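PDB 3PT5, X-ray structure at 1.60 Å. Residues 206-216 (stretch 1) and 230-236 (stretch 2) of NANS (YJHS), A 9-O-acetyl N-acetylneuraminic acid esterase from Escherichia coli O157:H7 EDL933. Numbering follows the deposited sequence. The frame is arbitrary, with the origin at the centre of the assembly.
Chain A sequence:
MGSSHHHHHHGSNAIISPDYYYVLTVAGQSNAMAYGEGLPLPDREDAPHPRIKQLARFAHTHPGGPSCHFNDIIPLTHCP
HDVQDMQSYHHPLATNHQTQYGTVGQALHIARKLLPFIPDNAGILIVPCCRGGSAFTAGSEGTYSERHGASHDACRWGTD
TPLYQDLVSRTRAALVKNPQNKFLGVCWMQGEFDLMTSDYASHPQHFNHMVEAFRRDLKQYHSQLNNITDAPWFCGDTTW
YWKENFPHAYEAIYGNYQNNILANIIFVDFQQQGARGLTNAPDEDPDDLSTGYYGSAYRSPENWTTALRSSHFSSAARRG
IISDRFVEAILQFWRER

Stretch 1, residues 206-216: HFNHMVEAFRR
Stretch 2 230-236: DAPWFCG

The indole of Trp233 is the apolar centre of this contact, a buried side chain carried by a strand (233-236) and pointing toward a helix (206-216) that extends beyond the stretch at both ends. Its chi1 of -76° (m) and chi2 of 54° set the ring among four apolar helix residues, with Arg215 NH2 3.9 Å from Trp233 CD1. Val211 (chi1 t, 175°) lies over one face: its CG2 sits 3.9 Å from the centroid of the six-membered ring of Trp233 and only 5° off the ring normal, a CH-pi contact in which a methyl group meets the pi cloud almost squarely; the closest atom pair is Val211 CG2 to Trp233 CD2, 4.0 Å. Phe214, one helical turn away from Val211, points toward the strand (chi1 -178°, t; chi2 86°) and offers its ring face to the indole edge. Trp233 CZ2 lies 3.7 Å from Phe214 CG, the ring planes are at 90°, and the centroids of the Phe214 ring and the Trp233 six-membered ring are 5.3 Å apart, so the electron-poor C-H rim of the indole meets an electron-rich face. Met210 starts out sideways, but its t, t, p side chain (-160°, -177°, 73°) brings CE to 4.0 Å from Trp233 CH2.

Phe207, one turn before Val211, also leaves the helix sideways, and chi1 174° (t) with chi2 76° brings the end of its side chain nearer the strand. Phe207 CE1 is 3.9 Å from Trp233 CE3, in an oblique aromatic pair with planes at 83°, and Phe207 CZ is 3.9 Å from the SG of Cys235 (chi1 -61°, m). Trp233 and Cys235 both point toward the helix, while the intervening Phe234 is out of reach, the usual alternation of a strand.

The helix is regular, phi/psi near -63/-43, with i to i+4 bonds such as Val211 N to Phe207 O, 2.9 Å, and Phe214 N to Met210 O, 2.9 Å. Asp230 (psi 71°) leads into extended Ala231 (-56/137) and Pro232 (-62/140). The strand (phi/psi near -100/115 over 233-235) runs roughly antiparallel, its direction at 152° to the helix, with the axes 12.3 Å apart at closest approach. In register, Phe207 CA lies 11.1 Å from Cys235 CA. Val211 CA is 8.4 Å from Trp233 CA. Arg215 CA is 6.1 Å from Asp230 CA; the backbones converge toward the polar edge.

There Arg215 (m, t, t; chi4 176°) extends along Asp230, Ala231 and Trp233. Its NH2 donates a hydrogen bond to the Ala231 carbonyl, Arg215 NH2 to Ala231 O 2.9 Å, 146° at the hydrogen. Water 1 accepts from Arg215 NE (3.2 Å to the water O) and Trp233 NE1 (2.9 Å to the water O) and donates to Ala231 O (2.8 Å from the water O), thereby satisfying the indole N-H. Asp230 (chi1 -74°, m; chi2 -17°) packs on Arg215, its CA over one guanidinium face and its OD1 3.5 Å from Arg215 CD; between Asp230 OD1 and Arg215 NH1, 4.1 Å apart, the attraction is of charge only, because OD1 lies well out of the guanidinium plane.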

# COMPACT_ATOMS: atom_id res chain seq x y z
N HIS A 206 -20.26 -0.43 -3.01
CA HIS A 206 -19.53 -1.25 -2.03
C HIS A 206 -18.41 -0.47 -1.38
O HIS A 206 -18.25 -0.50 -0.16
CB HIS A 206 -18.96 -2.53 -2.65
CG HIS A 206 -19.98 -3.59 -2.92
ND1 HIS A 206 -19.94 -4.39 -4.05
CD2 HIS A 206 -21.08 -3.96 -2.24
CE1 HIS A 206 -20.97 -5.22 -4.04
NE2 HIS A 206 -21.68 -4.98 -2.95
N PHE A 207 -17.63 0.22 -2.22
CA PHE A 207 -16.54 1.08 -1.73
C PHE A 207 -17.07 2.19 -0.82
O PHE A 207 -16.57 2.38 0.29
CB PHE A 207 -15.77 1.67 -2.91
CG PHE A 207 -14.73 2.68 -2.50
CD1 PHE A 207 -13.52 2.26 -1.93
CD2 PHE A 207 -14.97 4.04 -2.62
CE1 PHE A 207 -12.57 3.20 -1.54
CE2 PHE A 207 -14.00 5.01 -2.20
CZ PHE A 207 -12.82 4.58 -1.68
N ASN A 208 -18.10 2.91 -1.29
CA ASN A 208 -18.64 4.01 -0.49
C ASN A 208 -19.14 3.52 0.84
O ASN A 208 -18.90 4.16 1.85
CB ASN A 208 -19.77 4.73 -1.22
CG ASN A 208 -19.27 5.62 -2.34
OD1 ASN A 208 -18.15 5.47 -2.84
ND2 ASN A 208 -20.09 6.59 -2.71
N HIS A 209 -19.82 2.38 0.86
CA HIS A 209 -20.33 1.84 2.11
C HIS A 209 -19.21 1.48 3.09
O HIS A 209 -19.32 1.68 4.31
CB HIS A 209 -21.24 0.65 1.84
CG HIS A 209 -22.55 1.04 1.22
ND1 HIS A 209 -23.28 0.19 0.42
CD2 HIS A 209 -23.27 2.19 1.30
CE1 HIS A 209 -24.39 0.80 0.02
NE2 HIS A 209 -24.41 2.01 0.55
N MET A 210 -18.11 0.98 2.55
CA MET A 210 -16.96 0.63 3.39
C MET A 210 -16.26 1.85 3.97
O MET A 210 -15.82 1.86 5.12
CB MET A 210 -15.98 -0.24 2.62
CG MET A 210 -15.09 -1.00 3.54
SD MET A 210 -13.81 -2.00 2.75
CE MET A 210 -12.68 -0.73 2.18
N VAL A 211 -16.13 2.89 3.15
CA VAL A 211 -15.57 4.14 3.64
C VAL A 211 -16.46 4.74 4.74
O VAL A 211 -15.96 5.16 5.76
CB VAL A 211 -15.39 5.16 2.53
CG1 VAL A 211 -14.92 6.46 3.10
CG2 VAL A 211 -14.39 4.65 1.49
N GLU A 212 -17.78 4.74 4.55
CA GLU A 212 -18.65 5.25 5.62
C GLU A 212 -18.56 4.40 6.90
O GLU A 212 -18.59 4.94 8.02
CB GLU A 212 -20.12 5.35 5.19
CG GLU A 212 -20.43 6.14 3.94
CD GLU A 212 -21.86 5.92 3.45
OE1 GLU A 212 -22.25 4.77 3.14
OE2 GLU A 212 -22.61 6.92 3.34
N ALA A 213 -18.44 3.08 6.76
CA ALA A 213 -18.30 2.19 7.92
C ALA A 213 -16.99 2.46 8.66
O ALA A 213 -16.95 2.53 9.89
CB ALA A 213 -18.40 0.71 7.50
N PHE A 214 -15.92 2.62 7.89
CA PHE A 214 -14.61 2.95 8.44
C PHE A 214 -14.70 4.24 9.29
O PHE A 214 -14.19 4.30 10.42
CB PHE A 214 -13.60 3.11 7.28
CG PHE A 214 -12.18 3.41 7.73
CD1 PHE A 214 -11.30 2.39 8.08
CD2 PHE A 214 -11.70 4.74 7.76
CE1 PHE A 214 -9.98 2.66 8.47
CE2 PHE A 214 -10.38 5.03 8.15
CZ PHE A 214 -9.50 3.99 8.51
N ARG A 215 -15.34 5.26 8.75
CA ARG A 215 -15.45 6.56 9.41
C ARG A 215 -16.30 6.48 10.69
O ARG A 215 -15.93 7.07 11.70
CB ARG A 215 -15.96 7.62 8.44
CG ARG A 215 -14.92 7.93 7.38
CD ARG A 215 -15.42 8.86 6.28
NE ARG A 215 -14.28 9.27 5.45
CZ ARG A 215 -14.33 10.02 4.34
NH1 ARG A 215 -15.47 10.51 3.86
NH2 ARG A 215 -13.18 10.30 3.71
N ARG A 216 -17.39 5.71 10.64
CA ARG A 216 -18.20 5.47 11.83
C ARG A 216 -17.34 4.78 12.89
O ARG A 216 -17.29 5.23 14.04
CB ARG A 216 -19.45 4.62 11.52
CG ARG A 216 -20.52 5.36 10.69
CD ARG A 216 -21.85 4.60 10.64
NE ARG A 216 -21.75 3.35 9.89
CZ ARG A 216 -21.95 3.23 8.58
NH1 ARG A 216 -22.26 4.28 7.84
NH2 ARG A 216 -21.85 2.03 8.01
N ASP A 230 -13.93 12.85 8.93
CA ASP A 230 -13.90 12.23 7.61
C ASP A 230 -12.45 12.21 7.11
O ASP A 230 -12.09 12.93 6.16
CB ASP A 230 -14.75 13.04 6.62
CG ASP A 230 -16.24 12.87 6.83
OD1 ASP A 230 -16.67 11.90 7.52
OD2 ASP A 230 -16.99 13.71 6.29
N ALA A 231 -11.63 11.36 7.74
CA ALA A 231 -10.21 11.29 7.41
C ALA A 231 -10.09 11.03 5.90
O ALA A 231 -10.84 10.22 5.36
CB ALA A 231 -9.53 10.21 8.22
N PRO A 232 -9.15 11.72 5.22
CA PRO A 232 -8.99 11.54 3.79
C PRO A 232 -8.58 10.12 3.36
O PRO A 232 -7.74 9.46 4.00
CB PRO A 232 -7.87 12.52 3.42
CG PRO A 232 -7.10 12.72 4.65
CD PRO A 232 -8.10 12.59 5.78
N TRP A 233 -9.19 9.70 2.27
CA TRP A 233 -8.78 8.53 1.50
C TRP A 233 -8.13 9.05 0.23
O TRP A 233 -8.79 9.66 -0.61
CB TRP A 233 -9.96 7.63 1.16
CG TRP A 233 -10.39 6.83 2.34
CD1 TRP A 233 -10.73 7.33 3.56
CD2 TRP A 233 -10.56 5.40 2.42
NE1 TRP A 233 -11.09 6.31 4.41
CE2 TRP A 233 -11.00 5.11 3.74
CE3 TRP A 233 -10.37 4.35 1.52
CZ2 TRP A 233 -11.24 3.79 4.18
CZ3 TRP A 233 -10.63 3.04 1.95
CH2 TRP A 233 -11.06 2.78 3.26
N PHE A 234 -6.84 8.79 0.10
CA PHE A 234 -6.08 9.10 -1.10
C PHE A 234 -6.11 7.88 -2.00
O PHE A 234 -5.50 6.85 -1.70
CB PHE A 234 -4.66 9.49 -0.73
CG PHE A 234 -4.60 10.65 0.19
CD1 PHE A 234 -4.70 11.96 -0.31
CD2 PHE A 234 -4.51 10.44 1.56
CE1 PHE A 234 -4.65 13.06 0.58
CE2 PHE A 234 -4.47 11.53 2.44
CZ PHE A 234 -4.56 12.83 1.95
N CYS A 235 -6.92 7.98 -3.04
CA CYS A 235 -7.21 6.80 -3.85
C CYS A 235 -6.37 6.88 -5.12
O CYS A 235 -6.51 7.80 -5.93
CB CYS A 235 -8.70 6.76 -4.18
SG CYS A 235 -9.71 6.65 -2.73
N GLY A 236 -5.48 5.91 -5.30
CA GLY A 236 -4.56 5.94 -6.42
C GLY A 236 -5.10 5.28 -7.67
O GLY A 236 -5.94 4.37 -7.63
O HOH W 1 -11.71 7.93 6.78